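PDB 4GOT: methionine-binding lipoprotein MetQ from Bacillus subtilis subsp. subtilis, which probably binds methionine for import and passes it to the membrane permease of the MetNPQ ABC transporter, and is also involved in methionine sulfoxide transport. Local coordinates for residues E87-I91 against R119-L124; L21-L27 against V226-I232. Residues are numbered along the deposited sequence.

Interaction 1 (E87-I91 against R119-L124); sequences EPFGI and RMLAML. With MSE (selenomethionine), chain B.
In this periplasmic-binding-protein fold, 87-91 runs from the ligand pocket as an extended loop into strand 90-92 and packs against helix 117-126, the closest CA atoms, of Phe89 and Met120, 8.1 Å apart. Glu87 starts the loop at the bound selenomethionine, whose N donates to Glu87 OE1 (2.9 Å); Glu87 OE2 is hydrogen-bonded to His85. Phe89 (phi/psi -58/145, chi1 -143°, between wells) points toward the helix. Arg119 is all-trans; its guanidinium lies flat on Phe89, centres 4.7 Å apart and planes at 28°, a cation-pi stack, while NH1 donates to the ligand OXT (2.9 Å) and NH2 makes a weak hydrogen bond to Glu87 O (2.8 Å). Arg119 also salt-bridges Glu116 and Glu197. Met120, a selenomethionine residue like Met123, approaches the Phe89 ring obliquely, its CG 3.2 Å from Phe89 CE2 and its SE 5.5 Å from the ring centroid, a Met-aromatic contact. One turn on, Met123 (m, t, p) brings SE to 5.1 Å from that centroid, a second, oblique Met-aromatic contact, and CE to 3.8 Å from Ile91 CD1. Leu124 CD2 is 4.2 Å from Ile91 CD1. A water accepts from Glu87 N (2.9 Å) and hydrogen-bonds the ligand O (2.8 Å).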
# COMPACT_ATOMS: atom_id res chain seq x y z
N GLU A 87 0.69 -6.30 0.41
CA GLU A 87 2.07 -5.98 0.03
C GLU A 87 2.93 -5.82 1.31
O GLU A 87 3.02 -4.74 1.85
CB GLU A 87 2.13 -4.66 -0.75
CG GLU A 87 1.49 -4.69 -2.11
CD GLU A 87 1.35 -3.29 -2.72
OE1 GLU A 87 2.15 -2.38 -2.43
OE2 GLU A 87 0.39 -3.12 -3.50
N PRO A 88 3.53 -6.91 1.82
CA PRO A 88 4.43 -6.70 2.97
C PRO A 88 5.51 -5.62 2.72
O PRO A 88 6.26 -5.67 1.72
CB PRO A 88 5.01 -8.09 3.20
CG PRO A 88 3.93 -9.00 2.75
CD PRO A 88 3.36 -8.34 1.52
N PHE A 89 5.50 -4.60 3.60
CA PHE A 89 6.37 -3.44 3.59
C PHE A 89 7.86 -3.84 3.67
O PHE A 89 8.24 -4.84 4.34
CB PHE A 89 6.02 -2.60 4.84
CG PHE A 89 6.07 -1.11 4.66
CD1 PHE A 89 6.29 -0.50 3.45
CD2 PHE A 89 5.78 -0.31 5.75
CE1 PHE A 89 6.30 0.88 3.32
CE2 PHE A 89 5.75 1.08 5.62
CZ PHE A 89 6.02 1.68 4.40
N GLY A 90 8.68 -3.06 2.98
CA GLY A 90 10.12 -3.26 2.96
C GLY A 90 10.95 -2.07 3.45
O GLY A 90 10.57 -0.86 3.27
N ILE A 91 12.08 -2.43 4.07
CA ILE A 91 13.18 -1.52 4.37
C ILE A 91 14.40 -1.88 3.52
O ILE A 91 14.74 -3.06 3.37
CB ILE A 91 13.61 -1.56 5.84
CG1 ILE A 91 12.38 -1.32 6.76
CG2 ILE A 91 14.72 -0.51 6.04
CD1 ILE A 91 12.58 -1.73 8.21
N ARG A 119 2.78 1.54 11.02
CA ARG A 119 3.25 0.37 10.24
C ARG A 119 4.80 0.33 10.16
O ARG A 119 5.42 -0.68 10.38
CB ARG A 119 2.65 0.42 8.83
CG ARG A 119 2.85 -0.82 7.99
CD ARG A 119 2.28 -0.67 6.59
NE ARG A 119 2.35 -1.95 5.91
CZ ARG A 119 2.05 -2.15 4.63
NH1 ARG A 119 1.65 -1.16 3.83
NH2 ARG A 119 2.17 -3.38 4.14
N MSE A 120 5.39 1.46 9.79
CA MSE A 120 6.85 1.66 9.80
C MSE A 120 7.51 1.47 11.16
O MSE A 120 8.46 0.69 11.30
CB MSE A 120 7.15 3.07 9.26
CG MSE A 120 6.71 3.22 7.84
SE MSE A 120 6.89 5.02 7.19
CE MSE A 120 5.11 5.81 7.13
N LEU A 121 7.00 2.15 12.18
CA LEU A 121 7.59 2.04 13.50
C LEU A 121 7.50 0.62 14.08
O LEU A 121 8.38 0.22 14.86
CB LEU A 121 6.96 3.08 14.47
CG LEU A 121 7.18 4.54 14.04
CD1 LEU A 121 6.54 5.44 15.09
CD2 LEU A 121 8.65 4.90 13.77
N ALA A 122 6.47 -0.13 13.68
CA ALA A 122 6.23 -1.48 14.23
C ALA A 122 7.32 -2.41 13.72
O ALA A 122 7.74 -3.32 14.43
CB ALA A 122 4.85 -2.00 13.84
N MSE A 123 7.79 -2.18 12.49
CA MSE A 123 8.92 -2.94 11.94
C MSE A 123 10.21 -2.69 12.70
O MSE A 123 10.99 -3.60 12.90
CB MSE A 123 9.16 -2.60 10.47
CG MSE A 123 8.10 -3.21 9.59
SE MSE A 123 8.45 -2.91 7.73
CE MSE A 123 9.82 -4.30 7.49
N LEU A 124 10.45 -1.43 13.09
CA LEU A 124 11.60 -1.10 13.89
C LEU A 124 11.46 -1.68 15.30
O LEU A 124 12.44 -2.09 15.87
CB LEU A 124 11.84 0.39 13.98
CG LEU A 124 11.97 1.16 12.64
CD1 LEU A 124 12.34 2.62 12.90
CD2 LEU A 124 13.01 0.49 11.74
N MSE B . 0.12 -0.36 -2.03
CA MSE B . 0.59 0.33 -0.79
C MSE B . 0.97 -0.68 0.35
O MSE B . 0.17 -1.53 0.62
OXT MSE B . 2.02 -0.65 1.05
CB MSE B . -0.53 1.25 -0.28
CG MSE B . -0.13 2.23 0.78
SE MSE B . -1.68 3.22 1.53
CE MSE B . -1.96 4.55 -0.07
O HOH W 1 -0.15 -4.03 1.95

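Interaction 2 (L21-L27 against V226-I232); sequences LKEAEPL and VLHSKKI
Helix 14-29, kinked where the N atoms of Pro26 and Leu27 lack a bond to the preceding turn, packs here against the turn between helices 218-227 and 230-239, with no hydrogen bond between them. Ala24 and Val226 bring their CA atoms within 6.2 Å, permitted by the small alanine: Ala24 CB lies 3.4 Å from Val226 CG1 (t rotamer). Leu27 (m, t) extends toward the turn, placing CB 3.6 Å from Val226 CG1, CD1 3.7 Å from Ser229 OG and CD2 3.7 Å from Lys231 CD. Ile232 adopts m, m, which folds its CD1 back to 3.6 Å from both Glu23 CG and Ala24 N. Leu21 (m, t) starts away from the turn, yet its CD2 comes to 4.2 Å from CD2 of Leu227, also m, t. Ser229, at phi/psi -63/159, is the N-cap of the second helix: in the p rotamer its OG accepts from Ile232 N (3.1 Å) and donates to Val226 O (2.7 Å), joining the two helix ends. Leu21 continues inward onto Val10 and Ala12 of strand 7-12 and Leu35 and Val37 of strand 34-38, and Ile20 of helix 14-29 meets both Leu227 and Ile232.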
# COMPACT_ATOMS: atom_id res chain seq x y z
N LEU A 21 -5.58 -5.35 -12.81
CA LEU A 21 -6.78 -4.94 -13.55
C LEU A 21 -6.71 -5.30 -15.04
O LEU A 21 -7.69 -5.76 -15.62
CB LEU A 21 -7.10 -3.43 -13.36
CG LEU A 21 -7.51 -2.99 -11.95
CD1 LEU A 21 -7.73 -1.46 -11.86
CD2 LEU A 21 -8.71 -3.77 -11.40
N LYS A 22 -5.56 -5.10 -15.67
CA LYS A 22 -5.41 -5.45 -17.07
C LYS A 22 -5.54 -6.96 -17.23
O LYS A 22 -6.11 -7.43 -18.21
CB LYS A 22 -4.09 -4.93 -17.62
CG LYS A 22 -3.82 -5.19 -19.09
CD LYS A 22 -2.38 -4.78 -19.43
CE LYS A 22 -2.11 -4.62 -20.93
NZ LYS A 22 -1.43 -5.81 -21.50
N GLU A 23 -5.03 -7.74 -16.28
CA GLU A 23 -5.25 -9.19 -16.35
C GLU A 23 -6.77 -9.55 -16.19
O GLU A 23 -7.26 -10.44 -16.88
CB GLU A 23 -4.37 -9.94 -15.35
CG GLU A 23 -4.27 -11.44 -15.57
CD GLU A 23 -3.34 -11.83 -16.73
OE1 GLU A 23 -2.80 -10.95 -17.45
OE2 GLU A 23 -3.16 -13.05 -16.91
N ALA A 24 -7.48 -8.84 -15.31
CA ALA A 24 -8.93 -9.02 -15.04
C ALA A 24 -9.82 -8.58 -16.22
O ALA A 24 -10.97 -9.01 -16.30
CB ALA A 24 -9.36 -8.26 -13.77
N GLU A 25 -9.30 -7.76 -17.13
CA GLU A 25 -10.13 -7.23 -18.25
C GLU A 25 -10.91 -8.26 -19.12
O GLU A 25 -12.09 -8.09 -19.35
CB GLU A 25 -9.32 -6.28 -19.15
CG GLU A 25 -10.11 -5.74 -20.33
CD GLU A 25 -9.44 -4.55 -21.03
OE1 GLU A 25 -8.19 -4.45 -21.04
OE2 GLU A 25 -10.20 -3.73 -21.59
N PRO A 26 -10.25 -9.32 -19.61
CA PRO A 26 -11.00 -10.31 -20.39
C PRO A 26 -12.01 -11.14 -19.57
O PRO A 26 -13.04 -11.58 -20.13
CB PRO A 26 -9.91 -11.22 -21.00
CG PRO A 26 -8.63 -10.84 -20.35
CD PRO A 26 -8.79 -9.51 -19.69
N LEU A 27 -11.72 -11.33 -18.28
CA LEU A 27 -12.64 -11.98 -17.39
C LEU A 27 -13.90 -11.10 -17.10
O LEU A 27 -15.03 -11.62 -16.99
CB LEU A 27 -11.93 -12.42 -16.09
CG LEU A 27 -10.68 -13.31 -16.24
CD1 LEU A 27 -10.17 -13.61 -14.82
CD2 LEU A 27 -10.91 -14.61 -16.98
N VAL A 226 -14.15 -11.19 -10.26
CA VAL A 226 -12.95 -11.46 -11.05
C VAL A 226 -11.65 -11.37 -10.22
O VAL A 226 -10.76 -12.24 -10.35
CB VAL A 226 -12.86 -10.55 -12.30
CG1 VAL A 226 -11.52 -10.75 -12.98
CG2 VAL A 226 -14.01 -10.86 -13.26
N LEU A 227 -11.56 -10.36 -9.34
CA LEU A 227 -10.32 -10.13 -8.55
C LEU A 227 -10.08 -11.23 -7.48
O LEU A 227 -8.97 -11.36 -6.90
CB LEU A 227 -10.30 -8.76 -7.90
CG LEU A 227 -10.26 -7.55 -8.82
CD1 LEU A 227 -10.43 -6.25 -8.01
CD2 LEU A 227 -8.99 -7.53 -9.66
N HIS A 228 -11.10 -12.03 -7.26
CA HIS A 228 -10.95 -13.23 -6.37
C HIS A 228 -10.95 -14.52 -7.14
O HIS A 228 -10.91 -15.58 -6.54
CB HIS A 228 -11.98 -13.21 -5.24
CG HIS A 228 -11.66 -12.15 -4.26
ND1 HIS A 228 -10.76 -12.36 -3.24
CD2 HIS A 228 -11.96 -10.82 -4.24
CE1 HIS A 228 -10.55 -11.21 -2.61
NE2 HIS A 228 -11.26 -10.26 -3.21
N SER A 229 -10.97 -14.45 -8.48
CA SER A 229 -10.92 -15.71 -9.29
C SER A 229 -9.60 -16.48 -9.08
O SER A 229 -8.58 -15.90 -8.68
CB SER A 229 -11.11 -15.40 -10.78
OG SER A 229 -10.01 -14.67 -11.31
N LYS A 230 -9.61 -17.77 -9.37
CA LYS A 230 -8.37 -18.55 -9.34
C LYS A 230 -7.36 -17.96 -10.33
O LYS A 230 -6.20 -17.83 -9.99
CB LYS A 230 -8.58 -20.05 -9.64
CG LYS A 230 -7.32 -20.90 -9.42
CD LYS A 230 -7.47 -22.35 -9.87
CE LYS A 230 -6.15 -23.13 -9.78
NZ LYS A 230 -5.48 -23.07 -8.44
N LYS A 231 -7.81 -17.58 -11.53
CA LYS A 231 -6.90 -16.95 -12.51
C LYS A 231 -6.18 -15.72 -11.97
O LYS A 231 -4.96 -15.62 -12.11
CB LYS A 231 -7.64 -16.59 -13.81
CG LYS A 231 -7.91 -17.79 -14.69
CD LYS A 231 -8.96 -17.49 -15.75
CE LYS A 231 -8.86 -18.48 -16.89
NZ LYS A 231 -10.21 -18.76 -17.43
N ILE A 232 -6.90 -14.78 -11.35
CA ILE A 232 -6.25 -13.58 -10.81
C ILE A 232 -5.33 -13.89 -9.59
O ILE A 232 -4.21 -13.39 -9.53
CB ILE A 232 -7.24 -12.41 -10.58
CG1 ILE A 232 -7.70 -11.85 -11.94
CG2 ILE A 232 -6.61 -11.30 -9.75
CD1 ILE A 232 -6.59 -11.39 -12.86

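Overall arrangement
The two contacts lie on opposite sides of the chain's centre, their own centres 28 Å apart and their nearest atoms about 11 Å apart, so they do not touch. Interaction 1 reaches the pocket through Glu87 and Arg119, two of its twelve residues; residues 87-89 lead from strand 78-86 of the six-stranded sheet to strand 90-92 of the five-stranded one. Interaction 2 packs the turn between helices 218-227 and 230-239 against helix 14-29, which lies on strands 7-12 and 34-38 of the six-stranded sheet; its Leu21 side chain is about 13 Å from the ligand. Helix 14-29 relates them: Pro16 and His17 near its start touch Glu87, whereas residues 21-27 pack with 226-232.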